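Local coordinates for MATE family efflux transporter (Vibrio cholerae, PDB 6IDP), which probably exports drugs and other toxic compounds across the bacterial membrane, driven by protons, as a multidrug transporter of the MATE family, at residues A[257-265]-A[399-410]. Numbering follows the deposited sequence.
With OLC ((2R)-2,3-dihydroxypropyl (9Z)-octadec-9-enoate), chain L.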
loop_
_atom_site.group_PDB
_atom_site.type_symbol
_atom_site.label_atom_id
_atom_site.label_comp_id
_atom_site.label_asym_id
_atom_site.label_seq_id
_atom_site.Cartn_x
_atom_site.Cartn_y
_atom_site.Cartn_z
ATOM N N LEU A 257 -7.262 -4.686 22.640
ATOM C CA LEU A 257 -6.552 -5.838 23.184
ATOM C C LEU A 257 -5.238 -5.438 23.841
ATOM O O LEU A 257 -4.942 -5.848 24.964
ATOM C CB LEU A 257 -6.276 -6.867 22.086
ATOM C CG LEU A 257 -7.346 -7.919 21.807
ATOM C CD1 LEU A 257 -6.823 -8.941 20.809
ATOM C CD2 LEU A 257 -7.767 -8.590 23.101
ATOM N N LEU A 258 -4.451 -4.640 23.129
ATOM C CA LEU A 258 -3.109 -4.279 23.570
ATOM C C LEU A 258 -3.093 -3.323 24.752
ATOM O O LEU A 258 -2.243 -3.435 25.635
ATOM C CB LEU A 258 -2.333 -3.656 22.416
ATOM C CG LEU A 258 -1.794 -4.645 21.392
ATOM C CD1 LEU A 258 -1.513 -3.921 20.103
ATOM C CD2 LEU A 258 -0.538 -5.302 21.932
ATOM N N ALA A 259 -4.029 -2.379 24.756
ATOM C CA ALA A 259 -4.084 -1.356 25.792
ATOM C C ALA A 259 -4.243 -1.968 27.179
ATOM O O ALA A 259 -3.815 -1.386 28.174
ATOM C CB ALA A 259 -5.220 -0.379 25.510
ATOM N N SER A 260 -4.850 -3.150 27.239
ATOM C CA SER A 260 -5.110 -3.807 28.515
ATOM C C SER A 260 -3.845 -4.415 29.114
ATOM O O SER A 260 -3.857 -4.890 30.248
ATOM C CB SER A 260 -6.185 -4.886 28.352
ATOM O OG SER A 260 -5.770 -5.895 27.448
ATOM N N PHE A 261 -2.755 -4.397 28.354
ATOM C CA PHE A 261 -1.494 -4.946 28.840
ATOM C C PHE A 261 -0.487 -3.855 29.197
ATOM O O PHE A 261 0.673 -4.145 29.487
ATOM C CB PHE A 261 -0.895 -5.906 27.803
ATOM C CG PHE A 261 -1.716 -7.144 27.589
ATOM C CD1 PHE A 261 -1.959 -8.013 28.638
ATOM C CD2 PHE A 261 -2.246 -7.440 26.341
ATOM C CE1 PHE A 261 -2.718 -9.153 28.454
ATOM C CE2 PHE A 261 -3.005 -8.582 26.149
ATOM C CZ PHE A 261 -3.240 -9.439 27.208
ATOM N N GLY A 262 -0.935 -2.605 29.183
ATOM C CA GLY A 262 -0.100 -1.498 29.612
ATOM C C GLY A 262 0.487 -0.667 28.488
ATOM O O GLY A 262 0.502 -1.086 27.328
ATOM N N THR A 263 0.985 0.513 28.844
ATOM C CA THR A 263 1.545 1.457 27.881
ATOM C C THR A 263 2.793 0.926 27.173
ATOM O O THR A 263 3.046 1.260 26.015
ATOM C CB THR A 263 1.891 2.797 28.566
ATOM O OG1 THR A 263 2.722 3.580 27.702
ATOM C CG2 THR A 263 2.627 2.555 29.871
ATOM N N ALA A 264 3.571 0.103 27.871
ATOM C CA ALA A 264 4.809 -0.431 27.313
ATOM C C ALA A 264 4.531 -1.478 26.242
ATOM O O ALA A 264 5.251 -1.566 25.247
ATOM C CB ALA A 264 5.673 -1.018 28.407
ATOM N N ALA A 265 3.492 -2.275 26.460
ATOM C CA ALA A 265 3.077 -3.266 25.478
ATOM C C ALA A 265 2.574 -2.571 24.218
ATOM O O ALA A 265 2.847 -3.017 23.104
ATOM C CB ALA A 265 2.006 -4.176 26.054
ATOM N N TRP A 399 -6.842 -12.805 19.831
ATOM C CA TRP A 399 -7.697 -12.745 21.004
ATOM C C TRP A 399 -7.534 -13.987 21.869
ATOM O O TRP A 399 -7.528 -13.895 23.093
ATOM C CB TRP A 399 -9.164 -12.570 20.603
ATOM C CG TRP A 399 -10.054 -12.279 21.775
ATOM C CD1 TRP A 399 -10.215 -11.077 22.400
ATOM C CD2 TRP A 399 -10.900 -13.208 22.466
ATOM N NE1 TRP A 399 -11.109 -11.197 23.435
ATOM C CE2 TRP A 399 -11.546 -12.495 23.496
ATOM C CE3 TRP A 399 -11.176 -14.570 22.313
ATOM C CZ2 TRP A 399 -12.450 -13.099 24.369
ATOM C CZ3 TRP A 399 -12.074 -15.167 23.180
ATOM C CH2 TRP A 399 -12.700 -14.433 24.195
ATOM N N LEU A 400 -7.399 -15.144 21.229
ATOM C CA LEU A 400 -7.200 -16.396 21.952
ATOM C C LEU A 400 -5.878 -16.398 22.719
ATOM O O LEU A 400 -5.826 -16.794 23.885
ATOM C CB LEU A 400 -7.249 -17.588 20.992
ATOM C CG LEU A 400 -8.637 -18.045 20.545
ATOM C CD1 LEU A 400 -8.540 -19.221 19.582
ATOM C CD2 LEU A 400 -9.484 -18.409 21.751
ATOM N N GLY A 401 -4.811 -15.949 22.064
ATOM C CA GLY A 401 -3.504 -15.908 22.692
ATOM C C GLY A 401 -3.440 -14.918 23.838
ATOM O O GLY A 401 -2.841 -15.194 24.878
ATOM N N ALA A 402 -4.058 -13.758 23.643
ATOM C CA ALA A 402 -4.085 -12.724 24.665
ATOM C C ALA A 402 -4.904 -13.174 25.866
ATOM O O ALA A 402 -4.535 -12.923 27.013
ATOM C CB ALA A 402 -4.646 -11.430 24.094
ATOM N N HIS A 403 -6.013 -13.851 25.588
ATOM C CA HIS A 403 -6.929 -14.297 26.630
ATOM C C HIS A 403 -6.284 -15.278 27.597
ATOM O O HIS A 403 -6.424 -15.147 28.813
ATOM C CB HIS A 403 -8.170 -14.940 26.007
ATOM C CG HIS A 403 -9.090 -15.563 27.010
ATOM N ND1 HIS A 403 -9.981 -14.828 27.756
ATOM C CD2 HIS A 403 -9.241 -16.851 27.395
ATOM C CE1 HIS A 403 -10.653 -15.639 28.557
ATOM N NE2 HIS A 403 -10.223 -16.871 28.358
ATOM N N PHE A 404 -5.578 -16.263 27.053
ATOM C CA PHE A 404 -5.011 -17.325 27.872
ATOM C C PHE A 404 -3.570 -17.057 28.303
ATOM O O PHE A 404 -3.133 -17.559 29.336
ATOM C CB PHE A 404 -5.079 -18.665 27.130
ATOM C CG PHE A 404 -6.476 -19.165 26.902
ATOM C CD1 PHE A 404 -7.235 -19.645 27.956
ATOM C CD2 PHE A 404 -7.025 -19.170 25.630
ATOM C CE1 PHE A 404 -8.522 -20.112 27.748
ATOM C CE2 PHE A 404 -8.310 -19.636 25.415
ATOM C CZ PHE A 404 -9.058 -20.107 26.477
ATOM N N TYR A 405 -2.829 -16.276 27.523
ATOM C CA TYR A 405 -1.404 -16.116 27.801
ATOM C C TYR A 405 -0.869 -14.687 27.730
ATOM O O TYR A 405 0.341 -14.490 27.651
ATOM C CB TYR A 405 -0.590 -16.998 26.848
ATOM C CG TYR A 405 -0.822 -18.476 27.034
ATOM C CD1 TYR A 405 -0.080 -19.205 27.955
ATOM C CD2 TYR A 405 -1.783 -19.146 26.291
ATOM C CE1 TYR A 405 -0.290 -20.559 28.130
ATOM C CE2 TYR A 405 -2.002 -20.500 26.458
ATOM C CZ TYR A 405 -1.251 -21.202 27.377
ATOM O OH TYR A 405 -1.465 -22.550 27.548
ATOM N N GLY A 406 -1.749 -13.693 27.764
ATOM C CA GLY A 406 -1.299 -12.314 27.814
ATOM C C GLY A 406 -0.560 -11.861 26.569
ATOM O O GLY A 406 -0.905 -12.267 25.459
ATOM N N ILE A 407 0.463 -11.026 26.743
ATOM C CA ILE A 407 1.124 -10.411 25.594
ATOM C C ILE A 407 1.964 -11.422 24.811
ATOM O O ILE A 407 2.064 -11.331 23.590
ATOM C CB ILE A 407 2.011 -9.199 26.017
ATOM C CG1 ILE A 407 2.467 -8.408 24.790
ATOM C CG2 ILE A 407 3.211 -9.636 26.833
ATOM C CD1 ILE A 407 1.382 -7.554 24.179
ATOM N N GLU A 408 2.544 -12.393 25.509
ATOM C CA GLU A 408 3.347 -13.415 24.851
ATOM C C GLU A 408 2.464 -14.351 24.030
ATOM O O GLU A 408 2.859 -14.805 22.959
ATOM C CB GLU A 408 4.166 -14.212 25.873
ATOM C CG GLU A 408 3.377 -14.761 27.047
ATOM C CD GLU A 408 3.372 -13.829 28.245
ATOM O OE1 GLU A 408 3.612 -12.615 28.068
ATOM O OE2 GLU A 408 3.133 -14.314 29.368
ATOM N N GLY A 409 1.267 -14.629 24.537
ATOM C CA GLY A 409 0.322 -15.470 23.828
ATOM C C GLY A 409 -0.222 -14.769 22.602
ATOM O O GLY A 409 -0.519 -15.403 21.591
ATOM N N LEU A 410 -0.348 -13.450 22.695
ATOM C CA LEU A 410 -0.820 -12.647 21.577
ATOM C C LEU A 410 0.170 -12.716 20.411
ATOM O O LEU A 410 -0.236 -12.797 19.250
ATOM C CB LEU A 410 -1.049 -11.199 22.021
ATOM C CG LEU A 410 -1.728 -10.234 21.050
ATOM C CD1 LEU A 410 -2.614 -9.256 21.807
ATOM C CD2 LEU A 410 -0.693 -9.481 20.237
HETATM C C18 OLC L . 0.887 -21.958 23.877
HETATM C C10 OLC L . -4.660 -20.555 19.031
HETATM C C17 OLC L . 0.834 -20.538 24.396
HETATM C C11 OLC L . -3.573 -19.563 18.681
HETATM C C16 OLC L . 0.291 -19.612 23.326
HETATM C C12 OLC L . -3.137 -18.808 19.921
HETATM C C15 OLC L . -1.064 -20.096 22.852
HETATM C C13 OLC L . -2.659 -19.777 20.981
HETATM C C14 OLC L . -1.654 -19.092 21.882
#
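The ring of Phe261 lies between its own chain and the bend at Gly406-Ile407: Ile407 N sits 4.0 Å above the plane over the centre of one face, and Ser260 OG lies over the opposite face, offset toward the rim. At the edge, in the ring plane, Ala402 CB stands 3.9 Å from Phe261 CE2, and Ala402 O also lies near that plane, by Phe261 CZ. Gly406 CA approaches the ring obliquely, 3.5 Å from Phe261 CZ. With CG of Phe261 anti to its own carbonyl carbon (chi1 -66°), its ring is carried toward helix 379-435. A second flat group, the Trp399 indole, meets Leu257 CD2 obliquely at its CD1 (3.6 Å), the two side chains crossing at about a right angle. Over one face of Tyr405, the monoolein chain places C17 above the ring centre.

MATE transporters are all-helical proteins with two homologous halves, and this contact joins the tight turn between helices 226-259 and 263-279 to a kink in helix 379-435. The turn is type I, from Ala259 to Gly262, and Gly262 takes the N-cap position of helix 263-279; Ser260 OG donates to Leu257 O over 2.6 Å. At the kink, the N atoms of Ile407 and Glu408 lack bonds to the preceding turn, and Gly406 has positive phi (66°).

Beside the ring, Ile407 CD1 touches Leu258 CD2 (3.7 Å) and Ala265 CB (3.9 Å). Ile407 also packs on Ile348 of helix 343-355, while Leu258 and Leu410 both touch Trp269.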